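Local coordinates for protein kallistatin (Homo sapiens, PDB 6F4V) that inhibits the serine protease tissue kallikrein as a serpin, forming a stable equimolar complex with the enzyme on cleavage of its reactive site, at residues Lys142-Lys147 with Glu330-Thr335; Phe30-Ser35 with Asn165-Lys170; Pro273-Ser278 with Ala320-Asp325. One frame throughout, in Å; residues are numbered along the deposited sequence. Where two conformers were deposited one is given.

All three contacts involve the central serpin sheet, whose strands 159-172, 328-340, 312-324 and 269-282 lie side by side in that order. Contact 1 sets the turn after helix 129-143 on strand 328-340, which corresponds to the inserted reactive-centre loop of cleaved serpins. Contact 2, centred about 8 Å from the centre of contact 1, fixes the start of helix 33-44 to strand 159-172; S35 OG and T335 OG1, 2.7 Å apart, probably hydrogen-bond. Contact 3, about 13 Å and 14 Å from the centres of contacts 1 and 2, joins the next two strands; E330 O to D323 N, 2.8 Å, ties it to contact 1. F30 packs on A320 and L322; F169 meets Y224 of the sodium site edge-to-face.

Contact 1. Residues Lys142-Lys147 with Glu330-Thr335; sequences KETRGK and EAAAAT
Apolar contacts centre on A332, whose CB points toward segment 142-147, where T144 and K147 meet it. K147 CB comes to 3.7 Å from A332 CB, and T144 CB lies 4.0 Å from the same methyl. The T144 methyl, CG2, reaches along the strand to 4.1 Å from A333 O. T144 OG1 is engaged instead by V140 O of the helix and I148 N just after the turn. The 142-147 segment ends helix 129-143 with a Schellman motif, R145 its C-prime residue at positive phi, and runs on through a type I' turn from T144 to K147. The turn packs on residues 330-335 of strand 328-340, which corresponds to the inserted reactive-centre loop of a cleaved serpin. The polar contacts gather at E330. The K147 chain, bent at chi2 (-48°) and chi3 (-60°), lays its methylenes across the carboxylate, with CD 3.5 Å from E330 OE1. K147 NZ stays 4.0 Å from E330 OE1, beyond a salt bridge, and a water that accepts from NZ and donates to OE1 bridges the charges. A second water, its oxygen 2.9 Å from R145 O, donates there and to E330 OE2, which also bonds Y168 OH.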
# COMPACT_ATOMS: atom_id res chain seq x y z
N LYS A 142 -13.06 -5.98 10.32
CA LYS A 142 -12.57 -6.77 11.44
C LYS A 142 -11.07 -7.05 11.29
O LYS A 142 -10.29 -6.85 12.22
CB LYS A 142 -13.35 -8.07 11.51
CG LYS A 142 -12.89 -9.04 12.57
CD LYS A 142 -13.91 -10.16 12.72
CE LYS A 142 -13.34 -11.31 13.53
NZ LYS A 142 -12.82 -10.85 14.84
N GLU A 143 -10.67 -7.47 10.09
CA GLU A 143 -9.28 -7.78 9.82
C GLU A 143 -8.32 -6.60 9.89
O GLU A 143 -7.12 -6.78 10.14
CB GLU A 143 -9.15 -8.48 8.48
CG GLU A 143 -9.75 -9.87 8.47
CD GLU A 143 -9.06 -10.87 9.39
OE1 GLU A 143 -7.97 -10.61 9.94
OE2 GLU A 143 -9.63 -11.96 9.55
N THR A 144 -8.85 -5.39 9.69
CA THR A 144 -8.06 -4.17 9.78
C THR A 144 -8.23 -3.43 11.11
O THR A 144 -7.87 -2.26 11.21
CB THR A 144 -8.33 -3.25 8.57
OG1 THR A 144 -9.73 -2.95 8.45
CG2 THR A 144 -7.87 -3.95 7.31
N ARG A 145 -8.69 -4.14 12.15
CA ARG A 145 -8.93 -3.55 13.48
C ARG A 145 -9.72 -2.26 13.42
O ARG A 145 -9.37 -1.26 14.06
CB ARG A 145 -7.63 -3.35 14.23
CG ARG A 145 -6.83 -4.64 14.36
CD ARG A 145 -5.91 -4.62 15.58
NE ARG A 145 -5.08 -5.83 15.60
CZ ARG A 145 -5.43 -7.00 16.14
NH1 ARG A 145 -6.62 -7.18 16.74
NH2 ARG A 145 -4.58 -8.02 16.09
N GLY A 146 -10.75 -2.27 12.58
CA GLY A 146 -11.66 -1.16 12.44
C GLY A 146 -11.28 -0.05 11.50
O GLY A 146 -12.07 0.87 11.29
N LYS A 147 -10.08 -0.11 10.91
CA LYS A 147 -9.56 0.98 10.11
C LYS A 147 -10.13 1.10 8.70
O LYS A 147 -10.33 2.21 8.22
CB LYS A 147 -8.03 0.90 10.03
CG LYS A 147 -7.32 0.98 11.38
CD LYS A 147 -7.79 2.12 12.27
CE LYS A 147 -7.57 3.45 11.60
NZ LYS A 147 -7.91 4.59 12.49
N GLU A 330 0.32 3.18 12.88
CA GLU A 330 -0.65 2.21 12.48
C GLU A 330 -1.05 2.51 11.04
O GLU A 330 -1.35 3.65 10.69
CB GLU A 330 -1.89 2.25 13.36
CG GLU A 330 -2.92 1.17 13.04
CD GLU A 330 -4.23 1.41 13.78
OE1 GLU A 330 -4.67 2.56 13.81
OE2 GLU A 330 -4.81 0.45 14.29
N ALA A 331 -0.99 1.48 10.21
CA ALA A 331 -1.38 1.61 8.79
C ALA A 331 -2.18 0.39 8.37
O ALA A 331 -1.88 -0.73 8.76
CB ALA A 331 -0.15 1.84 7.91
N ALA A 332 -3.25 0.62 7.60
CA ALA A 332 -4.07 -0.44 7.13
C ALA A 332 -4.50 -0.16 5.70
O ALA A 332 -4.54 0.98 5.25
CB ALA A 332 -5.28 -0.64 8.04
N ALA A 333 -4.82 -1.24 4.99
CA ALA A 333 -5.33 -1.12 3.63
C ALA A 333 -6.03 -2.39 3.22
O ALA A 333 -5.83 -3.46 3.79
CB ALA A 333 -4.22 -0.78 2.65
N ALA A 334 -6.87 -2.25 2.21
CA ALA A 334 -7.49 -3.39 1.59
C ALA A 334 -7.82 -3.12 0.14
O ALA A 334 -7.97 -1.98 -0.26
CB ALA A 334 -8.74 -3.77 2.37
N THR A 335 -7.94 -4.20 -0.63
CA THR A 335 -8.22 -4.14 -2.06
C THR A 335 -9.30 -5.15 -2.36
O THR A 335 -9.24 -6.28 -1.88
CB THR A 335 -6.96 -4.54 -2.87
OG1 THR A 335 -5.89 -3.67 -2.53
CG2 THR A 335 -7.21 -4.48 -4.38
O HOH W 1 -7.22 0.16 15.39
O HOH W 2 -6.19 4.40 14.69

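Contact 2. Residues Phe30-Ser35 with Asn165-Lys170; sequences FFSPLS and NYIYFK
S35 and the carboxamide of N165 meet through two hydrogen bonds. The hydroxyl S35 OG donates to N165 OD1 at 2.6 Å, tilted 15° from the carbonyl plane. In return N165 ND2 donates a hydrogen bond to S35 O at 2.8 Å (163°), on a lone pair of the carbonyl and within the amide's own plane. With an oxygen and a nitrogen of one amide each engaged, its flip state is fixed. N165 CG sits between its backbone N and carbonyl carbon (chi1 77°), which puts the amide against the helix start. Further along strand 159-172, I167 packs by its CG2 methyl, 3.6 Å from S32 OG, and L34 CD2 meets I167 CD1 at 4.3 Å. In the next shell, S32 is the N-cap of helix 33-44: its OG accepts from S35 N at 3.1 Å, and it also bonds the backbone of the chain of another protein. S35 OG has a second partner in T335 OG1, which in turn bonds H318 ND1. The cluster of serine, asparagine and histidine, with T335, corresponds to part of the shutter region known in serpins, where helix 33-44 underlies the central sheet. An alanine in place of N165 would probably leave S35 O without its amide donor and S35 OG with T335 OG1 but not its carboxamide acceptor, and open a gap between helix and strand. S35 is the junction: its N is capped by S32 OG, its O and OG are held by the N165 amide, and its OG also meets T335 OG1, leaving these buried polar atoms paired.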
# COMPACT_ATOMS: atom_id res chain seq x y z
N PHE A 30 -2.53 8.09 0.06
CA PHE A 30 -2.09 6.97 0.89
C PHE A 30 -2.62 5.67 0.37
O PHE A 30 -3.82 5.50 0.24
CB PHE A 30 -2.44 7.15 2.40
CG PHE A 30 -1.66 6.23 3.28
CD1 PHE A 30 -0.27 6.40 3.43
CD2 PHE A 30 -2.27 5.15 3.90
CE1 PHE A 30 0.47 5.52 4.22
CE2 PHE A 30 -1.52 4.25 4.65
CZ PHE A 30 -0.16 4.45 4.81
N PHE A 31 -1.72 4.73 0.09
CA PHE A 31 -2.15 3.41 -0.36
C PHE A 31 -1.14 2.35 0.02
O PHE A 31 -0.02 2.66 0.39
CB PHE A 31 -2.38 3.40 -1.89
CG PHE A 31 -1.14 3.52 -2.71
CD1 PHE A 31 -0.50 4.73 -2.84
CD2 PHE A 31 -0.63 2.43 -3.37
CE1 PHE A 31 0.66 4.86 -3.59
CE2 PHE A 31 0.51 2.57 -4.16
CZ PHE A 31 1.18 3.77 -4.19
N SER A 32 -1.57 1.10 -0.06
CA SER A 32 -0.66 -0.02 0.04
C SER A 32 -0.37 -0.66 -1.32
O SER A 32 -1.20 -1.39 -1.84
CB SER A 32 -1.20 -1.10 0.95
OG SER A 32 -0.29 -2.18 0.97
N PRO A 33 0.84 -0.44 -1.85
CA PRO A 33 1.17 -1.09 -3.14
C PRO A 33 1.19 -2.60 -3.01
O PRO A 33 0.72 -3.29 -3.91
CB PRO A 33 2.56 -0.56 -3.47
CG PRO A 33 2.99 0.34 -2.38
CD PRO A 33 1.90 0.47 -1.38
N LEU A 34 1.69 -3.11 -1.88
CA LEU A 34 1.73 -4.54 -1.65
C LEU A 34 0.34 -5.16 -1.71
O LEU A 34 0.14 -6.20 -2.34
CB LEU A 34 2.45 -4.84 -0.32
CG LEU A 34 2.47 -6.34 -0.02
CD1 LEU A 34 3.22 -7.08 -1.12
CD2 LEU A 34 3.05 -6.64 1.30
N SER A 35 -0.64 -4.52 -1.09
CA SER A 35 -2.00 -5.04 -1.13
C SER A 35 -2.53 -5.11 -2.56
O SER A 35 -3.10 -6.14 -2.98
CB SER A 35 -2.93 -4.17 -0.30
OG SER A 35 -4.28 -4.53 -0.51
N ASN A 165 -8.14 -8.58 -0.44
CA ASN A 165 -7.09 -8.79 0.54
C ASN A 165 -6.95 -7.60 1.43
O ASN A 165 -7.55 -6.55 1.18
CB ASN A 165 -5.79 -9.17 -0.13
CG ASN A 165 -5.08 -8.02 -0.76
OD1 ASN A 165 -5.36 -6.87 -0.49
ND2 ASN A 165 -4.10 -8.34 -1.59
N TYR A 166 -6.18 -7.77 2.48
CA TYR A 166 -5.99 -6.68 3.45
C TYR A 166 -4.58 -6.78 4.02
O TYR A 166 -3.95 -7.87 3.99
CB TYR A 166 -7.05 -6.75 4.56
CG TYR A 166 -6.86 -7.99 5.38
CD1 TYR A 166 -5.96 -8.01 6.47
CD2 TYR A 166 -7.52 -9.18 5.05
CE1 TYR A 166 -5.74 -9.17 7.20
CE2 TYR A 166 -7.32 -10.33 5.77
CZ TYR A 166 -6.44 -10.32 6.85
OH TYR A 166 -6.23 -11.50 7.55
N ILE A 167 -4.12 -5.66 4.55
CA ILE A 167 -2.89 -5.57 5.28
C ILE A 167 -3.18 -4.69 6.48
O ILE A 167 -3.87 -3.68 6.39
CB ILE A 167 -1.73 -5.02 4.41
CG1 ILE A 167 -0.44 -4.86 5.23
CG2 ILE A 167 -2.10 -3.70 3.72
CD1 ILE A 167 0.82 -4.63 4.41
N TYR A 168 -2.66 -5.13 7.62
CA TYR A 168 -2.73 -4.41 8.86
C TYR A 168 -1.31 -4.34 9.43
O TYR A 168 -0.64 -5.37 9.51
CB TYR A 168 -3.67 -5.07 9.85
CG TYR A 168 -3.75 -4.24 11.11
CD1 TYR A 168 -4.51 -3.08 11.16
CD2 TYR A 168 -3.00 -4.57 12.24
CE1 TYR A 168 -4.55 -2.28 12.30
CE2 TYR A 168 -3.03 -3.77 13.40
CZ TYR A 168 -3.82 -2.64 13.42
OH TYR A 168 -3.87 -1.82 14.54
N PHE A 169 -0.89 -3.14 9.82
CA PHE A 169 0.45 -2.85 10.26
C PHE A 169 0.39 -1.97 11.49
O PHE A 169 -0.15 -0.87 11.43
CB PHE A 169 1.19 -2.11 9.14
CG PHE A 169 2.57 -1.64 9.49
CD1 PHE A 169 3.64 -2.49 9.36
CD2 PHE A 169 2.80 -0.35 9.91
CE1 PHE A 169 4.93 -2.08 9.65
CE2 PHE A 169 4.11 0.09 10.18
CZ PHE A 169 5.17 -0.79 10.05
N LYS A 170 0.98 -2.42 12.58
CA LYS A 170 1.07 -1.59 13.78
C LYS A 170 2.43 -1.83 14.39
O LYS A 170 2.80 -2.99 14.68
CB LYS A 170 -0.07 -1.91 14.78
CG LYS A 170 -0.07 -0.96 15.99
CD LYS A 170 -1.37 -0.99 16.81
CE LYS A 170 -1.71 -2.32 17.43
NZ LYS A 170 -3.08 -2.25 18.08

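Contact 3. Residues Pro273-Ser278 with Ala320-Asp325; sequences PKFSIS and ATLDVD
Neighbouring antiparallel strands of the serpin central sheet meet where F275 and I277 pair with V324 and L322. V324 N donates to F275 O at 2.9 Å, and F275 N returns a bond to V324 O. I277 and L322 repeat the exchange, with L322 N to I277 O at 2.8 Å. The non-hydrogen-bonded pairs S276-D323 and S278-T321 face the opposite side of the sheet from these four. On the buried side F275 CG sits between its backbone N and carbonyl carbon (chi1 72°), which turns the ring across V324 and L322: CE1 lies 3.6 Å from V324 CB and CE2 3.7 Å from L322 CD2. I277 and L322 run side by side, CG1 to CB at 3.9 Å, and F30 of strand 29-31 packs on both. P273 O, 3.7 Å from V324 CG1, is buried with no hydrogen-bond partner in the model. At the strand end K274 CG passes 4.1 Å from D325 CB, while D325 OD1 accepts from the backbone N of A327 and G328, at the turn into the inserted strand. The strand pairing therefore rests on four backbone bonds, whose paired carbonyls and amides are screened on one side by apolar side chains.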
# COMPACT_ATOMS: atom_id res chain seq x y z
N PRO A 273 4.46 15.82 12.85
CA PRO A 273 3.09 15.88 13.33
C PRO A 273 2.55 14.54 13.77
O PRO A 273 2.95 13.49 13.24
CB PRO A 273 2.29 16.43 12.14
CG PRO A 273 3.28 16.80 11.10
CD PRO A 273 4.55 16.11 11.41
N LYS A 274 1.65 14.62 14.73
CA LYS A 274 0.74 13.54 15.06
C LYS A 274 -0.45 13.74 14.13
O LYS A 274 -1.02 14.83 14.11
CB LYS A 274 0.29 13.65 16.52
CG LYS A 274 -0.74 12.62 16.94
CD LYS A 274 -1.11 12.79 18.40
CE LYS A 274 -2.23 11.84 18.80
NZ LYS A 274 -2.57 12.02 20.24
N PHE A 275 -0.83 12.72 13.38
CA PHE A 275 -1.82 12.90 12.32
C PHE A 275 -2.35 11.60 11.78
O PHE A 275 -1.76 10.52 11.97
CB PHE A 275 -1.21 13.69 11.13
CG PHE A 275 -0.23 12.90 10.31
CD1 PHE A 275 1.07 12.77 10.73
CD2 PHE A 275 -0.63 12.23 9.15
CE1 PHE A 275 1.99 12.01 10.01
CE2 PHE A 275 0.29 11.47 8.44
CZ PHE A 275 1.60 11.34 8.88
N SER A 276 -3.44 11.77 11.04
CA SER A 276 -4.05 10.70 10.29
C SER A 276 -4.41 11.18 8.91
O SER A 276 -4.89 12.31 8.76
CB SER A 276 -5.33 10.17 10.97
OG SER A 276 -5.64 8.91 10.40
N ILE A 277 -4.12 10.33 7.91
CA ILE A 277 -4.60 10.54 6.54
C ILE A 277 -5.13 9.21 5.98
O ILE A 277 -4.87 8.11 6.53
CB ILE A 277 -3.54 11.10 5.55
CG1 ILE A 277 -2.32 10.17 5.41
CG2 ILE A 277 -3.10 12.50 5.95
CD1 ILE A 277 -1.44 10.50 4.20
N SER A 278 -5.85 9.32 4.89
CA SER A 278 -6.36 8.15 4.23
C SER A 278 -6.41 8.37 2.74
O SER A 278 -6.32 9.52 2.28
CB SER A 278 -7.73 7.82 4.81
OG SER A 278 -8.63 8.84 4.52
N ALA A 320 -7.04 2.89 2.18
CA ALA A 320 -5.93 2.81 3.09
C ALA A 320 -5.95 3.94 4.12
O ALA A 320 -6.42 5.05 3.81
CB ALA A 320 -4.62 2.82 2.34
N THR A 321 -5.37 3.68 5.29
CA THR A 321 -5.29 4.69 6.37
C THR A 321 -3.95 4.67 7.05
O THR A 321 -3.36 3.60 7.23
CB THR A 321 -6.37 4.47 7.50
OG1 THR A 321 -6.14 3.20 8.13
CG2 THR A 321 -7.73 4.45 6.95
N LEU A 322 -3.49 5.84 7.45
CA LEU A 322 -2.22 6.05 8.17
C LEU A 322 -2.50 6.84 9.44
O LEU A 322 -3.16 7.88 9.36
CB LEU A 322 -1.26 6.90 7.32
CG LEU A 322 0.12 7.24 7.92
CD1 LEU A 322 0.87 5.97 8.27
CD2 LEU A 322 0.94 8.09 6.97
N ASP A 323 -1.96 6.35 10.56
CA ASP A 323 -2.07 7.00 11.87
C ASP A 323 -0.69 7.02 12.52
O ASP A 323 -0.13 5.96 12.84
CB ASP A 323 -3.08 6.22 12.76
CG ASP A 323 -3.41 6.94 14.05
OD1 ASP A 323 -2.64 7.80 14.50
OD2 ASP A 323 -4.46 6.63 14.65
N VAL A 324 -0.16 8.22 12.71
CA VAL A 324 1.15 8.44 13.29
C VAL A 324 0.97 9.16 14.62
O VAL A 324 0.31 10.21 14.70
CB VAL A 324 2.03 9.26 12.31
CG1 VAL A 324 3.28 9.80 13.00
CG2 VAL A 324 2.39 8.39 11.08
N ASP A 325 1.56 8.59 15.66
CA ASP A 325 1.56 9.26 16.97
C ASP A 325 2.89 9.03 17.69
O ASP A 325 3.88 8.61 17.09
CB ASP A 325 0.36 8.79 17.80
CG ASP A 325 0.46 7.34 18.22
OD1 ASP A 325 1.55 6.69 18.15
OD2 ASP A 325 -0.58 6.79 18.62